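Local coordinates for hypothetical protein EF3068 (Enterococcus faecalis, PDB 2B6C) that is of unproven function but, as a predicted DNA alkylation repair enzyme of the AlkD-like family, probably acts on alkylated DNA, at residues Gln58-Tyr63 against Tyr73-Leu78; Glu136-Arg141 against Glu172-Lys177. All blocks are in the same frame, centred on the assembly; numbering follows the deposited sequence.

In the fold
The modelled chain is mostly helical and has no strands, and its helices follow one another in an AlkD-like helical-repeat array. Contact 1 comes first along the chain and is closed before contact 2 opens: it pairs two consecutive helices, 53-65 and 69-81, across a short turn. Contact 2 brings together the N-terminal ends of helices 138-146 and 173-186, which are separated in sequence by helix 157-166. The centres of the two contacts lie 24 Å apart and their nearest atoms about 11 Å apart, so they do not touch. Contact 1 thus joins neighbouring helices within their buried interface, whereas contact 2 ties helix ends together farther along the same array.

Contact 1: residues Gln58-Tyr63 against Tyr73-Leu78; sequences QEIEAY and YVAIDL
Val74 lays its CG1 methyl over one face of the Tyr63 ring, 4.0 Å from the ring centroid to Val74 CG1 and 17° off the normal, a CH-pi contact shifted toward the rim at Tyr63 CD1 and CG. Val74 CG1 stands anti to its own backbone N (chi1 173°), which carries this branch to the ring. On the CD2 side of the same ring lies Leu78, whose CD1 comes within 3.8 Å of Tyr63 CD2; the two side chains cross at about a right angle. At the stem of the ring the Ala75 methyl takes over, its CB 4.0 Å from Tyr63 CB. That methyl also sits 3.5 Å from the carbonyl Ile60 O, and the small side chain lets the backbones draw close, with Ile60 CA and Ala75 CA 4.7 Å apart. Ile60 completes the row: the Ile60 and Leu78 side chains pass alongside each other, pointing opposite ways, with Ile60 CG1 meeting Leu78 CB at 3.7 Å, while Ile60 CG2 faces the Ala75 methyl.

The segments belong to consecutive helices, 53-65 and 69-81, which form a helical hairpin, and the segments' own axes run nearly antiparallel, at 160°. Leu44 and Leu45 of helix 34-48 extend the apolar cluster, touching Tyr63 and Leu78 respectively, and the Tyr63 hydroxyl is hydrogen-bonded to Leu7 N. The interface between the segments is therefore apolar, held by van der Waals and CH-pi contacts, with the one polar end of its aromatic ring satisfied by the N-terminal part of the chain.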
loop_
_atom_site.group_PDB
_atom_site.type_symbol
_atom_site.label_atom_id
_atom_site.label_comp_id
_atom_site.label_asym_id
_atom_site.label_seq_id
_atom_site.Cartn_x
_atom_site.Cartn_y
_atom_site.Cartn_z
ATOM N N GLN B 58 6.480 -18.828 -6.098
ATOM C CA GLN B 58 7.489 -19.823 -5.794
ATOM C C GLN B 58 8.180 -19.585 -4.467
ATOM O O GLN B 58 8.556 -20.528 -3.787
ATOM C CB GLN B 58 8.530 -19.886 -6.913
ATOM C CG GLN B 58 8.054 -20.655 -8.150
ATOM C CD GLN B 58 8.997 -20.447 -9.334
ATOM O OE1 GLN B 58 9.782 -19.478 -9.374
ATOM N NE2 GLN B 58 8.923 -21.343 -10.303
ATOM N N GLU B 59 8.403 -18.324 -4.132
ATOM C CA GLU B 59 9.048 -17.959 -2.872
ATOM C C GLU B 59 8.086 -18.208 -1.712
ATOM O O GLU B 59 8.467 -18.724 -0.669
ATOM C CB GLU B 59 9.498 -16.493 -2.902
ATOM C CG GLU B 59 10.646 -16.221 -3.864
ATOM C CD GLU B 59 12.026 -16.396 -3.211
ATOM O OE1 GLU B 59 12.114 -16.538 -1.975
ATOM O OE2 GLU B 59 13.034 -16.356 -3.939
ATOM N N ILE B 60 6.818 -17.858 -1.901
ATOM C CA ILE B 60 5.828 -18.115 -0.861
ATOM C C ILE B 60 5.800 -19.619 -0.584
ATOM O O ILE B 60 5.843 -20.052 0.562
ATOM C CB ILE B 60 4.428 -17.589 -1.237
ATOM C CG1 ILE B 60 4.428 -16.061 -1.183
ATOM C CG2 ILE B 60 3.350 -18.165 -0.299
ATOM C CD1 ILE B 60 3.202 -15.410 -1.762
ATOM N N GLU B 61 5.732 -20.409 -1.654
ATOM C CA GLU B 61 5.729 -21.840 -1.524
ATOM C C GLU B 61 7.016 -22.369 -0.847
ATOM O O GLU B 61 6.923 -23.175 0.068
ATOM C CB GLU B 61 5.446 -22.502 -2.888
ATOM C CG GLU B 61 5.686 -24.017 -2.934
ATOM C CD GLU B 61 4.658 -24.852 -2.124
ATOM O OE1 GLU B 61 3.583 -24.339 -1.690
ATOM O OE2 GLU B 61 4.919 -26.060 -1.941
ATOM N N ALA B 62 8.194 -21.946 -1.304
ATOM C CA ALA B 62 9.449 -22.373 -0.641
ATOM C C ALA B 62 9.538 -22.034 0.857
ATOM O O ALA B 62 9.902 -22.904 1.647
ATOM C CB ALA B 62 10.691 -21.880 -1.396
ATOM N N TYR B 63 9.162 -20.815 1.269
ATOM C CA TYR B 63 9.141 -20.483 2.711
ATOM C C TYR B 63 8.117 -21.324 3.493
ATOM O O TYR B 63 8.366 -21.725 4.633
ATOM C CB TYR B 63 8.902 -18.987 2.945
ATOM C CG TYR B 63 10.148 -18.147 2.706
ATOM C CD1 TYR B 63 11.164 -18.091 3.656
ATOM C CD2 TYR B 63 10.303 -17.418 1.534
ATOM C CE1 TYR B 63 12.318 -17.356 3.426
ATOM C CE2 TYR B 63 11.429 -16.687 1.289
ATOM C CZ TYR B 63 12.447 -16.651 2.240
ATOM O OH TYR B 63 13.580 -15.906 2.007
ATOM N N TYR B 73 5.215 -18.056 8.737
ATOM C CA TYR B 73 4.796 -16.684 9.052
ATOM C C TYR B 73 5.378 -15.728 8.027
ATOM O O TYR B 73 4.700 -14.776 7.626
ATOM C CB TYR B 73 5.247 -16.226 10.444
ATOM C CG TYR B 73 4.769 -17.058 11.624
ATOM C CD1 TYR B 73 3.590 -17.821 11.554
ATOM C CD2 TYR B 73 5.481 -17.027 12.854
ATOM C CE1 TYR B 73 3.157 -18.562 12.636
ATOM C CE2 TYR B 73 5.060 -17.774 13.951
ATOM C CZ TYR B 73 3.882 -18.529 13.845
ATOM O OH TYR B 73 3.439 -19.242 14.935
ATOM N N VAL B 74 6.641 -15.981 7.629
ATOM C CA VAL B 74 7.276 -15.279 6.526
ATOM C C VAL B 74 6.509 -15.449 5.222
ATOM O O VAL B 74 6.193 -14.455 4.569
ATOM C CB VAL B 74 8.793 -15.627 6.336
ATOM C CG1 VAL B 74 9.330 -14.979 5.033
ATOM C CG2 VAL B 74 9.579 -15.173 7.542
ATOM N N ALA B 75 6.174 -16.686 4.856
ATOM C CA ALA B 75 5.336 -16.933 3.681
ATOM C C ALA B 75 4.027 -16.111 3.648
ATOM O O ALA B 75 3.680 -15.510 2.621
ATOM C CB ALA B 75 5.023 -18.430 3.523
ATOM N N ILE B 76 3.300 -16.109 4.754
ATOM C CA ILE B 76 1.997 -15.412 4.809
ATOM C C ILE B 76 2.202 -13.889 4.759
ATOM O O ILE B 76 1.400 -13.168 4.143
ATOM C CB ILE B 76 1.140 -15.845 6.036
ATOM C CG1 ILE B 76 0.955 -17.370 5.993
ATOM C CG2 ILE B 76 -0.232 -15.124 5.990
ATOM C CD1 ILE B 76 0.339 -18.062 7.253
ATOM N N ASP B 77 3.296 -13.403 5.364
ATOM C CA ASP B 77 3.661 -11.974 5.258
ATOM C C ASP B 77 3.963 -11.597 3.802
ATOM O O ASP B 77 3.620 -10.518 3.369
ATOM C CB ASP B 77 4.872 -11.607 6.149
ATOM C CG ASP B 77 4.492 -11.354 7.597
ATOM O OD1 ASP B 77 3.275 -11.210 7.919
ATOM O OD2 ASP B 77 5.424 -11.307 8.431
ATOM N N LEU B 78 4.602 -12.491 3.054
ATOM C CA LEU B 78 4.846 -12.230 1.631
ATOM C C LEU B 78 3.543 -12.036 0.846
ATOM O O LEU B 78 3.435 -11.140 -0.013
ATOM C CB LEU B 78 5.680 -13.343 0.975
ATOM C CG LEU B 78 7.156 -13.342 1.371
ATOM C CD1 LEU B 78 7.810 -14.664 0.964
ATOM C CD2 LEU B 78 7.889 -12.186 0.691
#

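Contact 2: residues Glu136-Arg141 against Glu172-Lys177; sequences ENFWNR and EFFIQK. With SO4 (sulfate ion), chain I.
Glu172 stacks its side chain on the Phe138 ring: Glu172 CG lies over the centre, 3.8 Å from the ring centroid, and the carboxylate plane is only 11° from that of the ring, with Glu172 CD above the rim near Phe138 CZ. Trp139 CD1 lies over the opposite face, toward the rim. Phe138 CE1 touches Phe174 CB obliquely, and at the stem of the ring Phe138 CB packs on Ile175 CG1 at 3.7 Å. The indole of Trp139 reaches across by its far corner: Trp139 CH2 stands over the centre of the Phe174 ring, 3.6 Å from Phe174 CG, with the ring planes oblique at 45°. Phe173 CD2 covers the other face of Phe174, and Trp103 meets that ring edge-to-face.

Caps position both helix starts. Glu172 OE2 accepts from Phe174 N at 3.0 Å in an almost straight bond (177°) through its anti lone pair; the bend at chi2 places CD over the Phe138 ring. At the other helix, Asn137 OD1 caps Trp139 N at 2.9 Å. Farther out, a sulfate, probably from the crystallisation liquor, accepts from Glu136 N at O2, from Asn137 N and Asn140 ND2 at a shared O4, and also from Lys95, consistent with a locally positive potential at the start of helix 138-146. Arg141, whose CB touches Ile175 CD1, forms a salt bridge with Asp167.

The Glu172 side chain thus does two jobs, an N-cap through one oxygen and a CH-pi contact through its methylene. The cap holds the carboxylate flat on the Phe138 face, and the N-H bond at OE2, together with the helix start, probably offsets the cost of placing charge against a pi surface.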
loop_
_atom_site.group_PDB
_atom_site.type_symbol
_atom_site.label_atom_id
_atom_site.label_comp_id
_atom_site.label_asym_id
_atom_site.label_seq_id
_atom_site.Cartn_x
_atom_site.Cartn_y
_atom_site.Cartn_z
ATOM N N GLU B 136 -15.123 -29.199 4.440
ATOM C CA GLU B 136 -14.909 -30.326 5.348
ATOM C C GLU B 136 -13.906 -30.020 6.473
ATOM O O GLU B 136 -14.068 -30.489 7.586
ATOM C CB GLU B 136 -14.395 -31.565 4.600
ATOM C CG GLU B 136 -15.197 -31.949 3.410
ATOM C CD GLU B 136 -15.296 -33.463 3.237
ATOM O OE1 GLU B 136 -16.201 -34.078 3.878
ATOM O OE2 GLU B 136 -14.473 -34.031 2.458
ATOM N N ASN B 137 -12.848 -29.274 6.173
ATOM C CA ASN B 137 -11.811 -29.011 7.169
ATOM C C ASN B 137 -12.235 -27.810 8.029
ATOM O O ASN B 137 -12.541 -26.750 7.486
ATOM C CB ASN B 137 -10.467 -28.809 6.452
ATOM C CG ASN B 137 -9.299 -28.628 7.399
ATOM O OD1 ASN B 137 -9.356 -27.849 8.338
ATOM N ND2 ASN B 137 -8.221 -29.306 7.121
ATOM N N PHE B 138 -12.332 -27.994 9.349
ATOM C CA PHE B 138 -12.876 -26.937 10.211
ATOM C C PHE B 138 -12.012 -25.683 10.188
ATOM O O PHE B 138 -12.531 -24.578 10.434
ATOM C CB PHE B 138 -13.166 -27.397 11.675
ATOM C CG PHE B 138 -11.928 -27.579 12.530
ATOM C CD1 PHE B 138 -11.244 -26.477 13.048
ATOM C CD2 PHE B 138 -11.445 -28.856 12.818
ATOM C CE1 PHE B 138 -10.109 -26.642 13.848
ATOM C CE2 PHE B 138 -10.302 -29.029 13.604
ATOM C CZ PHE B 138 -9.635 -27.893 14.132
ATOM N N TRP B 139 -10.711 -25.836 9.903
ATOM C CA TRP B 139 -9.831 -24.663 9.761
ATOM C C TRP B 139 -10.296 -23.758 8.622
ATOM O O TRP B 139 -10.308 -22.526 8.786
ATOM C CB TRP B 139 -8.367 -25.053 9.547
ATOM C CG TRP B 139 -7.748 -25.685 10.723
ATOM C CD1 TRP B 139 -7.241 -26.981 10.803
ATOM C CD2 TRP B 139 -7.552 -25.099 12.012
ATOM N NE1 TRP B 139 -6.766 -27.216 12.055
ATOM C CE2 TRP B 139 -6.931 -26.088 12.827
ATOM C CE3 TRP B 139 -7.831 -23.839 12.566
ATOM C CZ2 TRP B 139 -6.590 -25.849 14.178
ATOM C CZ3 TRP B 139 -7.495 -23.611 13.926
ATOM C CH2 TRP B 139 -6.876 -24.604 14.704
ATOM N N ASN B 140 -10.706 -24.352 7.480
ATOM C CA ASN B 140 -11.305 -23.554 6.412
ATOM C C ASN B 140 -12.585 -22.819 6.858
ATOM O O ASN B 140 -12.802 -21.681 6.472
ATOM C CB ASN B 140 -11.598 -24.369 5.150
ATOM C CG ASN B 140 -10.357 -24.671 4.339
ATOM O OD1 ASN B 140 -9.457 -23.836 4.216
ATOM N ND2 ASN B 140 -10.296 -25.883 3.772
ATOM N N ARG B 141 -13.448 -23.489 7.624
ATOM C CA ARG B 141 -14.693 -22.871 8.123
ATOM C C ARG B 141 -14.435 -21.793 9.170
ATOM O O ARG B 141 -15.200 -20.825 9.264
ATOM C CB ARG B 141 -15.621 -23.936 8.676
ATOM C CG ARG B 141 -15.938 -24.991 7.609
ATOM C CD ARG B 141 -17.266 -25.697 7.951
ATOM N NE ARG B 141 -17.328 -26.200 9.316
ATOM C CZ ARG B 141 -16.742 -27.323 9.745
ATOM N NH1 ARG B 141 -15.996 -28.075 8.918
ATOM N NH2 ARG B 141 -16.900 -27.688 11.005
ATOM N N GLU B 172 -16.137 -28.476 18.234
ATOM C CA GLU B 172 -14.780 -27.960 18.133
ATOM C C GLU B 172 -14.564 -26.558 18.759
ATOM O O GLU B 172 -15.171 -25.566 18.315
ATOM C CB GLU B 172 -14.328 -27.968 16.661
ATOM C CG GLU B 172 -12.948 -27.367 16.448
ATOM C CD GLU B 172 -11.886 -28.037 17.313
ATOM O OE1 GLU B 172 -11.719 -29.268 17.218
ATOM O OE2 GLU B 172 -11.231 -27.338 18.088
ATOM N N PHE B 173 -13.685 -26.505 19.765
ATOM C CA PHE B 173 -13.244 -25.257 20.394
ATOM C C PHE B 173 -12.879 -24.165 19.385
ATOM O O PHE B 173 -13.309 -23.035 19.525
ATOM C CB PHE B 173 -12.056 -25.501 21.360
ATOM C CG PHE B 173 -11.370 -24.226 21.819
ATOM C CD1 PHE B 173 -11.864 -23.487 22.905
ATOM C CD2 PHE B 173 -10.239 -23.738 21.129
ATOM C CE1 PHE B 173 -11.233 -22.299 23.319
ATOM C CE2 PHE B 173 -9.608 -22.546 21.523
ATOM C CZ PHE B 173 -10.110 -21.825 22.622
ATOM N N PHE B 174 -12.090 -24.487 18.373
ATOM C CA PHE B 174 -11.631 -23.454 17.440
ATOM C C PHE B 174 -12.765 -22.948 16.551
ATOM O O PHE B 174 -12.652 -21.902 15.922
ATOM C CB PHE B 174 -10.476 -23.954 16.588
ATOM C CG PHE B 174 -9.202 -24.166 17.366
ATOM C CD1 PHE B 174 -8.762 -25.453 17.660
ATOM C CD2 PHE B 174 -8.440 -23.076 17.807
ATOM C CE1 PHE B 174 -7.569 -25.646 18.384
ATOM C CE2 PHE B 174 -7.259 -23.276 18.531
ATOM C CZ PHE B 174 -6.829 -24.559 18.814
ATOM N N ILE B 175 -13.847 -23.712 16.482
ATOM C CA ILE B 175 -15.012 -23.257 15.745
ATOM C C ILE B 175 -15.902 -22.397 16.646
ATOM O O ILE B 175 -16.315 -21.299 16.251
ATOM C CB ILE B 175 -15.759 -24.447 15.076
ATOM C CG1 ILE B 175 -14.988 -24.946 13.850
ATOM C CG2 ILE B 175 -17.186 -24.064 14.759
ATOM C CD1 ILE B 175 -14.996 -23.981 12.634
ATOM N N GLN B 176 -16.146 -22.835 17.879
ATOM C CA GLN B 176 -17.033 -22.062 18.749
ATOM C C GLN B 176 -16.394 -20.697 19.093
ATOM O O GLN B 176 -17.084 -19.674 19.143
ATOM C CB GLN B 176 -17.423 -22.857 20.005
ATOM C CG GLN B 176 -18.372 -24.043 19.721
ATOM C CD GLN B 176 -19.613 -23.572 19.020
ATOM O OE1 GLN B 176 -20.127 -22.519 19.354
ATOM N NE2 GLN B 176 -20.076 -24.305 18.023
ATOM N N LYS B 177 -15.080 -20.708 19.313
ATOM C CA LYS B 177 -14.283 -19.514 19.502
ATOM C C LYS B 177 -14.426 -18.560 18.323
ATOM O O LYS B 177 -14.570 -17.360 18.523
ATOM C CB LYS B 177 -12.825 -19.905 19.614
ATOM C CG LYS B 177 -12.144 -19.364 20.845
ATOM C CD LYS B 177 -11.888 -17.896 20.690
ATOM C CE LYS B 177 -10.852 -17.456 21.662
ATOM N NZ LYS B 177 -11.392 -16.359 22.544
HETATM S S SO4 I . -12.367 -28.501 2.082
HETATM O O1 SO4 I . -11.319 -29.250 1.388
HETATM O O2 SO4 I . -13.702 -29.078 1.809
HETATM O O3 SO4 I . -12.400 -27.134 1.531
HETATM O O4 SO4 I . -12.080 -28.498 3.531
#